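Side-chain contacts in carboxypeptidase D (Drosophila melanogaster, PDB 3MN8), which removes C-terminal arginine or lysine residues from peptides and proteins as a zinc-dependent carboxypeptidase of the M14 family: residues L76-S81 with Y117-H122; N203-K208 with G287-F292. All blocks are in the same frame, centred on the assembly; numbering follows the deposited sequence.

Contact 1: residues L76-S81 with Y117-H122; sequences LALQIS and YLLGNH
Ile80, on strand 76-80, meets Leu118 and Leu119 on helix 117-121, where the two axes approach to 10.5 Å and their N-to-C directions differ by 34°. The backbones come nearest at Ile80 and Leu119, whose CA atoms lie 7.7 Å apart, a spacing bridged by aliphatic branches. Ile80 gives up the most surface and uses two branches. Its CD1 reaches CD1 of Leu118 at 4.2 Å, while its CG2 meets CD2 of Leu119 at 4.3 Å. With CG1 of Ile80 beside the backbone N (chi1 -61°) and the chain extended beyond it (chi2 166°), CD1 goes to one leucine and CG2 to the other. Two residues earlier on the strand, Leu78 adds a looser touch, its CD2 4.5 Å from Leu119 CD1, so the two methyls of Leu119 are shared between Leu78 and Ile80. Both strand residues turn CB toward the helix, as expected for residues two apart on a strand.

The helix segment ties its own polar groups locally. His122 ND1 donates to Leu119 O at 2.8 Å, and Asn121 ND2 donates to Tyr117 O, one turn earlier, at 3.0 Å, in the carbonyl plane and on a lone pair. Asn121 OD1 is bonded to Asp31 N, and the two bonds together fix the rotation of the Asn121 amide. Leu53 of helix 43-56 touches both Leu78 and Leu119, and Leu128 of helix 126-134 lies against Leu118, enlarging the apolar layer around the contact. Away from the zinc site, this is the packing of an alpha/beta fold: helix 106-121 covers one face of the mixed eight-stranded sheet of the zinc carboxypeptidase domain, over strand 74-80 near its edge.

Contact 2: residues N203-K208 with G287-F292; sequences NWIVSK and GGMQDF
Ile205 and Phe292 bury the most surface in this helix-to-helix contact of the alpha/beta carboxypeptidase domain, with Met289 next. It joins the last residues of helix 196-205 to the first turn of helix 289-296; the nearest CA atoms, those of Ile205 and Phe292, are 9.1 Å apart. Ile205 turns its CB toward the other segment, and its CD1 touches two partners, 4.1 Å from Met289 CG and equally far from Phe292 CE2. Its CG2 branch also comes to 4.1 Å from Phe292 CE2, so both ends of the forked isoleucine meet the same ring carbon. The isoleucine side chain slants across that of Phe292 rather than lying alongside it.

Phe292 holds CG anti to the backbone N (chi1 168°), which brings the far end of its ring nearer to helix 196-205 than its CB direction suggests. The ring is also stacked with Phe296, one turn further along its own helix, and rests on Val202. Met289 touches Ile205 through CG, which a chi1 of -177° sets opposite its own backbone N. The thioether residue further packs on Leu201 and Glu301, and its side chain lies about 6 Å from that of His217, a ligand of the catalytic zinc. This part of the contact is therefore near the metal site, although the zinc itself is about 10 Å from the methionine side chain. The exposed Val206 brings CG1 obliquely to the Phe292 ring, 4.4 Å from its CZ.

Contact 1 and contact 2 lie in the same zinc carboxypeptidase domain, their centres 22 Å apart, and follow one another along the chain, the first closing before the second opens. Strand 74-80 of contact 1 belongs to the mixed eight-stranded sheet, while contact 2 joins the ends of two helices, 196-205 and 289-296. They meet directly where Ala77 CB packs 4.1 Å from Trp204 CZ2. Ala77 and Leu78 are consecutive strand residues, so helices 106-121 and 196-205 are applied to opposite faces of the sheet. The shared sheet thus carries helices on both faces: contact 1 lies away from the annotated sites, and the contact 2 side lies near zinc ligand His217.

Contact 1: residues L76-S81 with Y117-H122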
# COMPACT_ATOMS: atom_id res chain seq x y z
N LEU A 76 -12.56 4.23 7.70
CA LEU A 76 -11.61 4.95 8.55
C LEU A 76 -10.16 4.54 8.30
O LEU A 76 -9.88 3.38 8.01
CB LEU A 76 -11.94 4.69 10.02
CG LEU A 76 -13.28 5.14 10.59
CD1 LEU A 76 -13.51 4.51 11.96
CD2 LEU A 76 -13.35 6.66 10.67
N ALA A 77 -9.24 5.49 8.45
CA ALA A 77 -7.81 5.21 8.33
C ALA A 77 -7.06 5.79 9.51
O ALA A 77 -7.16 6.99 9.77
CB ALA A 77 -7.25 5.77 7.05
N LEU A 78 -6.29 4.95 10.19
CA LEU A 78 -5.46 5.44 11.29
C LEU A 78 -4.10 5.79 10.75
O LEU A 78 -3.40 4.93 10.23
CB LEU A 78 -5.30 4.38 12.38
CG LEU A 78 -4.62 4.86 13.67
CD1 LEU A 78 -5.55 5.76 14.48
CD2 LEU A 78 -4.13 3.69 14.54
N GLN A 79 -3.74 7.06 10.89
CA GLN A 79 -2.39 7.53 10.62
C GLN A 79 -1.48 7.44 11.84
O GLN A 79 -1.87 7.81 12.94
CB GLN A 79 -2.41 8.98 10.16
CG GLN A 79 -1.08 9.66 10.24
CD GLN A 79 -1.21 11.13 9.98
OE1 GLN A 79 -2.27 11.72 10.17
NE2 GLN A 79 -0.12 11.75 9.53
N ILE A 80 -0.26 6.97 11.61
CA ILE A 80 0.79 6.92 12.63
C ILE A 80 2.01 7.65 12.09
O ILE A 80 2.48 7.36 10.99
CB ILE A 80 1.20 5.48 12.91
CG1 ILE A 80 -0.00 4.69 13.44
CG2 ILE A 80 2.38 5.45 13.88
CD1 ILE A 80 0.17 3.20 13.45
N SER A 81 2.52 8.61 12.86
CA SER A 81 3.65 9.42 12.40
C SER A 81 4.47 9.92 13.56
O SER A 81 4.03 9.86 14.71
CB SER A 81 3.13 10.60 11.61
OG SER A 81 2.22 11.34 12.40
N TYR A 117 0.60 -2.77 17.60
CA TYR A 117 2.00 -3.17 17.65
C TYR A 117 2.96 -1.99 17.51
O TYR A 117 3.82 -1.74 18.36
CB TYR A 117 2.30 -4.20 16.57
CG TYR A 117 3.72 -4.72 16.61
CD1 TYR A 117 4.08 -5.74 17.47
CD2 TYR A 117 4.70 -4.18 15.78
CE1 TYR A 117 5.37 -6.21 17.52
CE2 TYR A 117 6.01 -4.65 15.82
CZ TYR A 117 6.34 -5.67 16.69
OH TYR A 117 7.63 -6.14 16.75
N LEU A 118 2.82 -1.25 16.42
CA LEU A 118 3.65 -0.08 16.19
C LEU A 118 3.58 0.91 17.34
O LEU A 118 4.59 1.29 17.90
CB LEU A 118 3.26 0.60 14.89
CG LEU A 118 3.76 -0.13 13.65
CD1 LEU A 118 3.28 0.54 12.38
CD2 LEU A 118 5.28 -0.24 13.70
N LEU A 119 2.37 1.33 17.68
CA LEU A 119 2.22 2.34 18.71
C LEU A 119 2.79 1.90 20.04
O LEU A 119 3.63 2.59 20.61
CB LEU A 119 0.75 2.74 18.86
CG LEU A 119 0.31 3.73 17.79
CD1 LEU A 119 -1.20 3.98 17.89
CD2 LEU A 119 1.12 5.02 17.92
N GLY A 120 2.34 0.74 20.52
CA GLY A 120 2.73 0.26 21.84
C GLY A 120 4.18 -0.20 21.96
O GLY A 120 4.65 -0.50 23.06
N ASN A 121 4.88 -0.26 20.83
CA ASN A 121 6.27 -0.69 20.85
C ASN A 121 7.30 0.31 20.33
O ASN A 121 8.48 0.20 20.64
CB ASN A 121 6.41 -2.01 20.12
CG ASN A 121 5.87 -3.16 20.92
OD1 ASN A 121 6.57 -3.73 21.76
ND2 ASN A 121 4.61 -3.52 20.68
N HIS A 122 6.84 1.29 19.55
CA HIS A 122 7.72 2.24 18.88
C HIS A 122 8.71 2.99 19.79
O HIS A 122 9.81 3.36 19.36
CB HIS A 122 6.92 3.26 18.04
CG HIS A 122 6.50 4.48 18.80
ND1 HIS A 122 5.30 4.56 19.47
CD2 HIS A 122 7.13 5.66 19.00
CE1 HIS A 122 5.20 5.75 20.05
NE2 HIS A 122 6.30 6.43 19.78

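Contact 2: residues N203-K208 with G287-F292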
# COMPACT_ATOMS: atom_id res chain seq x y z
N ASN A 203 -10.52 9.23 -4.08
CA ASN A 203 -10.30 10.58 -3.59
C ASN A 203 -9.09 10.64 -2.71
O ASN A 203 -8.29 11.58 -2.76
CB ASN A 203 -11.50 11.05 -2.78
CG ASN A 203 -12.55 11.72 -3.62
OD1 ASN A 203 -12.56 11.60 -4.85
ND2 ASN A 203 -13.44 12.45 -2.96
N TRP A 204 -8.98 9.63 -1.86
CA TRP A 204 -7.92 9.57 -0.88
C TRP A 204 -6.59 9.37 -1.57
O TRP A 204 -5.64 10.13 -1.37
CB TRP A 204 -8.20 8.44 0.10
CG TRP A 204 -7.33 8.46 1.29
CD1 TRP A 204 -7.05 9.53 2.09
CD2 TRP A 204 -6.61 7.34 1.85
NE1 TRP A 204 -6.19 9.16 3.10
CE2 TRP A 204 -5.91 7.82 2.98
CE3 TRP A 204 -6.49 5.99 1.51
CZ2 TRP A 204 -5.10 6.99 3.76
CZ3 TRP A 204 -5.69 5.18 2.28
CH2 TRP A 204 -5.01 5.68 3.40
N ILE A 205 -6.54 8.35 -2.42
CA ILE A 205 -5.30 7.97 -3.09
C ILE A 205 -4.64 9.14 -3.84
O ILE A 205 -3.41 9.27 -3.84
CB ILE A 205 -5.52 6.73 -4.03
CG1 ILE A 205 -5.96 5.51 -3.22
CG2 ILE A 205 -4.27 6.39 -4.80
CD1 ILE A 205 -6.58 4.40 -4.05
N VAL A 206 -5.46 9.98 -4.46
CA VAL A 206 -4.95 11.12 -5.23
C VAL A 206 -4.78 12.37 -4.36
O VAL A 206 -4.29 13.40 -4.83
CB VAL A 206 -5.86 11.46 -6.44
CG1 VAL A 206 -5.89 10.31 -7.44
CG2 VAL A 206 -7.26 11.81 -5.97
N SER A 207 -5.17 12.26 -3.09
CA SER A 207 -5.17 13.41 -2.20
C SER A 207 -3.81 13.65 -1.54
O SER A 207 -3.53 14.74 -1.05
CB SER A 207 -6.27 13.27 -1.14
OG SER A 207 -5.84 12.51 -0.02
N LYS A 208 -2.97 12.63 -1.56
CA LYS A 208 -1.64 12.71 -0.98
C LYS A 208 -0.64 11.96 -1.84
O LYS A 208 -0.98 11.02 -2.54
CB LYS A 208 -1.63 12.11 0.43
CG LYS A 208 -2.57 12.79 1.39
CD LYS A 208 -2.41 12.31 2.82
CE LYS A 208 -3.16 13.28 3.75
NZ LYS A 208 -3.11 12.98 5.21
N GLY A 287 -10.00 -2.80 -13.56
CA GLY A 287 -10.64 -1.88 -12.64
C GLY A 287 -10.20 -2.06 -11.22
O GLY A 287 -10.88 -1.64 -10.28
N GLY A 288 -9.04 -2.69 -11.05
CA GLY A 288 -8.51 -2.92 -9.72
C GLY A 288 -7.86 -1.69 -9.09
O GLY A 288 -7.44 -0.76 -9.77
N MET A 289 -7.77 -1.70 -7.77
CA MET A 289 -7.15 -0.59 -7.05
C MET A 289 -5.63 -0.55 -7.28
O MET A 289 -5.04 0.52 -7.38
CB MET A 289 -7.47 -0.71 -5.56
CG MET A 289 -6.94 0.41 -4.70
SD MET A 289 -7.70 0.34 -3.06
CE MET A 289 -7.13 -1.26 -2.44
N GLN A 290 -5.01 -1.73 -7.35
CA GLN A 290 -3.56 -1.84 -7.49
C GLN A 290 -3.09 -1.02 -8.67
O GLN A 290 -2.35 -0.06 -8.52
CB GLN A 290 -3.15 -3.30 -7.72
CG GLN A 290 -1.65 -3.50 -7.84
CD GLN A 290 -1.28 -4.88 -8.39
OE1 GLN A 290 -1.04 -5.82 -7.62
NE2 GLN A 290 -1.22 -5.00 -9.72
N ASP A 291 -3.53 -1.40 -9.86
CA ASP A 291 -3.06 -0.72 -11.05
C ASP A 291 -3.50 0.74 -11.06
O ASP A 291 -2.88 1.58 -11.72
CB ASP A 291 -3.49 -1.46 -12.33
CG ASP A 291 -2.73 -2.76 -12.55
OD1 ASP A 291 -1.93 -3.16 -11.66
OD2 ASP A 291 -2.91 -3.40 -13.61
N PHE A 292 -4.57 1.04 -10.31
CA PHE A 292 -5.06 2.40 -10.28
C PHE A 292 -4.07 3.32 -9.56
O PHE A 292 -3.77 4.42 -10.02
CB PHE A 292 -6.44 2.50 -9.65
CG PHE A 292 -6.86 3.91 -9.35
CD1 PHE A 292 -7.54 4.65 -10.29
CD2 PHE A 292 -6.54 4.50 -8.13
CE1 PHE A 292 -7.91 5.97 -10.04
CE2 PHE A 292 -6.91 5.81 -7.86
CZ PHE A 292 -7.60 6.54 -8.82